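Local coordinates for 3-oxoacyl-[acyl-carrier-protein] synthase, mitochondrial (Arabidopsis thaliana, PDB 2IX4) that catalyses the condensation steps of mitochondrial fatty acid synthesis, adding two carbons from malonyl-ACP to a growing acyl chain, at residues R115-C128 against D197-D211. Sequence-based numbering, arbitrary orientation.
With 6NA (hexanoic acid), chain C.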
# COMPACT_ATOMS: atom_id res chain seq x y z
N ARG A 115 7.95 -18.44 9.83
CA ARG A 115 7.39 -17.59 10.89
C ARG A 115 7.90 -16.14 10.82
O ARG A 115 7.57 -15.33 11.68
CB ARG A 115 7.64 -18.20 12.27
CG ARG A 115 6.80 -19.44 12.58
CD ARG A 115 5.29 -19.14 12.52
NE ARG A 115 4.83 -18.35 13.66
CZ ARG A 115 3.62 -17.80 13.77
NH1 ARG A 115 2.73 -17.94 12.79
NH2 ARG A 115 3.29 -17.11 14.85
N THR A 116 8.69 -15.84 9.79
CA THR A 116 9.21 -14.49 9.56
C THR A 116 8.57 -13.86 8.33
O THR A 116 8.64 -14.42 7.24
CB THR A 116 10.75 -14.51 9.38
OG1 THR A 116 11.35 -15.21 10.48
CG2 THR A 116 11.31 -13.08 9.32
N GLY A 117 7.97 -12.69 8.51
CA GLY A 117 7.37 -11.96 7.40
C GLY A 117 8.05 -10.63 7.11
O GLY A 117 9.02 -10.25 7.77
N VAL A 118 7.54 -9.93 6.11
CA VAL A 118 8.09 -8.64 5.68
C VAL A 118 6.95 -7.67 5.39
O VAL A 118 5.98 -8.02 4.73
CB VAL A 118 8.98 -8.79 4.42
CG1 VAL A 118 9.71 -7.49 4.11
CG2 VAL A 118 10.00 -9.93 4.59
N SER A 119 7.08 -6.45 5.92
CA SER A 119 6.13 -5.36 5.65
C SER A 119 6.88 -4.04 5.45
O SER A 119 7.01 -3.24 6.38
CB SER A 119 5.10 -5.24 6.78
OG SER A 119 4.09 -4.31 6.43
N ILE A 120 7.37 -3.83 4.23
CA ILE A 120 8.11 -2.62 3.88
C ILE A 120 7.41 -1.95 2.71
O ILE A 120 7.42 -2.47 1.59
CB ILE A 120 9.59 -2.92 3.52
CG1 ILE A 120 10.30 -3.63 4.68
CG2 ILE A 120 10.33 -1.62 3.14
CD1 ILE A 120 11.63 -4.25 4.31
N GLY A 121 6.77 -0.82 2.96
CA GLY A 121 6.04 -0.11 1.92
C GLY A 121 6.82 1.03 1.30
O GLY A 121 7.75 1.57 1.90
N GLY A 122 6.45 1.38 0.08
CA GLY A 122 6.92 2.60 -0.56
C GLY A 122 5.71 3.47 -0.87
O GLY A 122 4.62 2.95 -1.10
N GLY A 123 5.90 4.78 -0.89
CA GLY A 123 4.80 5.71 -1.09
C GLY A 123 4.38 5.89 -2.54
O GLY A 123 3.18 5.86 -2.84
N ILE A 124 5.35 6.08 -3.42
CA ILE A 124 5.07 6.36 -4.84
C ILE A 124 5.72 5.36 -5.80
O ILE A 124 5.20 5.11 -6.88
CB ILE A 124 5.46 7.80 -5.26
CG1 ILE A 124 5.22 8.80 -4.13
CG2 ILE A 124 4.67 8.22 -6.50
CD1 ILE A 124 5.84 10.18 -4.35
N GLY A 125 6.86 4.80 -5.40
CA GLY A 125 7.55 3.81 -6.23
C GLY A 125 8.67 4.40 -7.05
O GLY A 125 9.63 4.95 -6.51
N SER A 126 8.55 4.29 -8.37
CA SER A 126 9.60 4.77 -9.27
C SER A 126 9.03 5.59 -10.43
O SER A 126 8.84 5.07 -11.54
CB SER A 126 10.44 3.60 -9.77
OG SER A 126 11.61 4.06 -10.42
N ILE A 127 8.78 6.87 -10.17
CA ILE A 127 8.27 7.80 -11.19
C ILE A 127 9.24 7.95 -12.37
O ILE A 127 8.80 8.04 -13.51
CB ILE A 127 7.91 9.19 -10.59
CG1 ILE A 127 6.77 9.06 -9.58
CG2 ILE A 127 7.54 10.18 -11.69
CD1 ILE A 127 6.22 10.38 -9.05
N CYS A 128 10.54 7.96 -12.09
CA CYS A 128 11.56 8.14 -13.13
C CYS A 128 11.54 7.01 -14.16
O CYS A 128 11.80 7.23 -15.34
CB CYS A 128 12.95 8.31 -12.53
SG CYS A 128 13.58 6.87 -11.63
N ASP A 197 0.10 -14.15 13.40
CA ASP A 197 0.38 -14.38 11.98
C ASP A 197 1.87 -14.62 11.73
O ASP A 197 2.25 -15.28 10.76
CB ASP A 197 -0.07 -13.17 11.14
CG ASP A 197 -1.57 -12.93 11.22
OD1 ASP A 197 -2.36 -13.87 10.97
OD2 ASP A 197 -1.97 -11.79 11.51
N ALA A 198 2.71 -14.05 12.60
CA ALA A 198 4.16 -14.17 12.52
C ALA A 198 4.80 -14.03 13.90
O ALA A 198 4.17 -13.52 14.82
CB ALA A 198 4.72 -13.12 11.57
N ASP A 199 6.04 -14.49 14.02
CA ASP A 199 6.82 -14.29 15.24
C ASP A 199 7.85 -13.18 15.06
O ASP A 199 8.28 -12.57 16.03
CB ASP A 199 7.51 -15.58 15.66
CG ASP A 199 6.54 -16.63 16.17
OD1 ASP A 199 5.48 -16.26 16.73
OD2 ASP A 199 6.85 -17.83 16.03
N VAL A 200 8.26 -12.96 13.81
CA VAL A 200 9.24 -11.93 13.44
C VAL A 200 8.74 -11.20 12.19
O VAL A 200 8.30 -11.84 11.24
CB VAL A 200 10.64 -12.53 13.12
CG1 VAL A 200 11.65 -11.43 12.80
CG2 VAL A 200 11.15 -13.40 14.27
N MET A 201 8.81 -9.88 12.20
CA MET A 201 8.49 -9.08 11.02
C MET A 201 9.59 -8.07 10.73
O MET A 201 10.02 -7.33 11.61
CB MET A 201 7.15 -8.35 11.19
CG MET A 201 5.90 -9.24 11.18
SD MET A 201 5.51 -10.03 9.60
CE MET A 201 5.04 -8.61 8.59
N VAL A 202 10.03 -8.06 9.47
CA VAL A 202 10.96 -7.07 8.97
C VAL A 202 10.12 -5.96 8.34
O VAL A 202 9.52 -6.16 7.28
CB VAL A 202 11.92 -7.69 7.92
CG1 VAL A 202 13.00 -6.69 7.53
CG2 VAL A 202 12.55 -8.97 8.47
N ALA A 203 10.05 -4.81 9.01
CA ALA A 203 9.07 -3.78 8.66
C ALA A 203 9.67 -2.38 8.56
O ALA A 203 10.65 -2.06 9.23
CB ALA A 203 7.92 -3.79 9.66
N GLY A 204 9.06 -1.55 7.72
CA GLY A 204 9.50 -0.17 7.57
C GLY A 204 9.01 0.52 6.32
O GLY A 204 7.91 0.26 5.83
N GLY A 205 9.84 1.42 5.80
CA GLY A 205 9.47 2.24 4.66
C GLY A 205 10.66 2.57 3.79
O GLY A 205 11.80 2.54 4.25
N THR A 206 10.38 2.86 2.53
CA THR A 206 11.43 3.24 1.59
C THR A 206 10.90 4.23 0.56
O THR A 206 9.71 4.23 0.25
CB THR A 206 12.07 2.01 0.89
OG1 THR A 206 13.12 2.44 0.02
CG2 THR A 206 11.03 1.21 0.09
N GLU A 207 11.78 5.09 0.07
CA GLU A 207 11.42 6.05 -0.96
C GLU A 207 12.65 6.56 -1.69
O GLU A 207 13.67 6.87 -1.07
CB GLU A 207 10.65 7.24 -0.37
CG GLU A 207 9.75 7.95 -1.39
CD GLU A 207 8.42 7.26 -1.57
OE1 GLU A 207 7.59 7.32 -0.64
OE2 GLU A 207 8.19 6.66 -2.65
N SER A 208 12.54 6.63 -3.00
CA SER A 208 13.56 7.26 -3.83
C SER A 208 12.83 8.02 -4.92
O SER A 208 12.71 7.55 -6.05
CB SER A 208 14.49 6.22 -4.43
OG SER A 208 15.58 6.87 -5.06
N SER A 209 12.34 9.19 -4.55
CA SER A 209 11.48 9.96 -5.44
C SER A 209 12.04 11.35 -5.72
O SER A 209 11.28 12.31 -5.89
CB SER A 209 10.07 10.03 -4.84
OG SER A 209 9.10 10.15 -5.86
N ILE A 210 13.37 11.47 -5.78
CA ILE A 210 13.98 12.73 -6.21
C ILE A 210 14.28 12.67 -7.71
O ILE A 210 15.29 12.09 -8.13
CB ILE A 210 15.25 13.13 -5.40
CG1 ILE A 210 14.96 13.11 -3.89
CG2 ILE A 210 15.74 14.51 -5.84
CD1 ILE A 210 16.18 13.33 -3.02
N ASP A 211 13.39 13.27 -8.49
CA ASP A 211 13.48 13.27 -9.94
C ASP A 211 12.61 14.39 -10.49
O ASP A 211 11.81 14.97 -9.75
CB ASP A 211 13.03 11.92 -10.52
CG ASP A 211 11.68 11.46 -9.99
OD1 ASP A 211 10.64 12.04 -10.36
OD2 ASP A 211 11.66 10.50 -9.19
CA 6NA C . 3.01 13.38 0.41
C 6NA C . 2.96 12.80 1.81
O 6NA C . 1.89 12.64 2.38
CB 6NA C . 2.71 12.28 -0.60
CG 6NA C . 3.97 11.50 -0.95
CD 6NA C . 3.70 10.00 -0.93
C6 6NA C . 4.90 9.24 -0.40
O HOH W 1 10.13 5.88 -4.15
O HOH W 2 9.64 7.66 -7.61
O HOH W 3 12.88 4.35 -6.61
O HOH W 4 8.27 3.67 -3.18
O HOH W 5 11.84 7.96 -9.07
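The Arg-115 guanidinium has Ala-198 CA over one face, 3.8 Å above its plane, and the Asp-199 carboxylate at its edge. NE donates almost straight to Asp-199 OD2 (178°) and NH2 to OD1, one nitrogen to each oxygen, in a side-on salt bridge. The two planes stand 78° apart, and both nitrogens reach the carboxylate from above its plane. Bent at chi2 and chi3, the arginine chain folds back so that NE and NH2 face Asp-199, and NH2 also bonds Gly-196 O. A leucine in its place would probably leave Asp-199 without this two-nitrogen grip and Gly-196 O without NH2, although Asp-199 OD1 also pairs with Arg-1.

From here strands 116-122 and 200-207 run parallel, their axes coming within 4.4 Å, as neighbours in the mixed sheet of the N-terminal half of the thiolase fold. Their ladder includes Val-202 N to Gly-117 O (3.0 Å). Met-201 folds its thioether across the strand, SD 3.5 Å from Gly-117 CA, where any side chain would clash.

Further along, Glu-207 turns its carboxylate to the backbone of Gly-123 and Ile-124. Its OE2 takes Ile-124 N on the syn side (3.0 Å), while OE1 receives a hydrogen bond from Gly-362 N and a weak one from Gly-123 N. OE1 also lies 3.3 Å from C6 of the bound hexanoic acid, beside which Ile-124 CG1 packs. A water donates to Glu-207 OE2 and Gly-125 O and accepts from Ser-208 N.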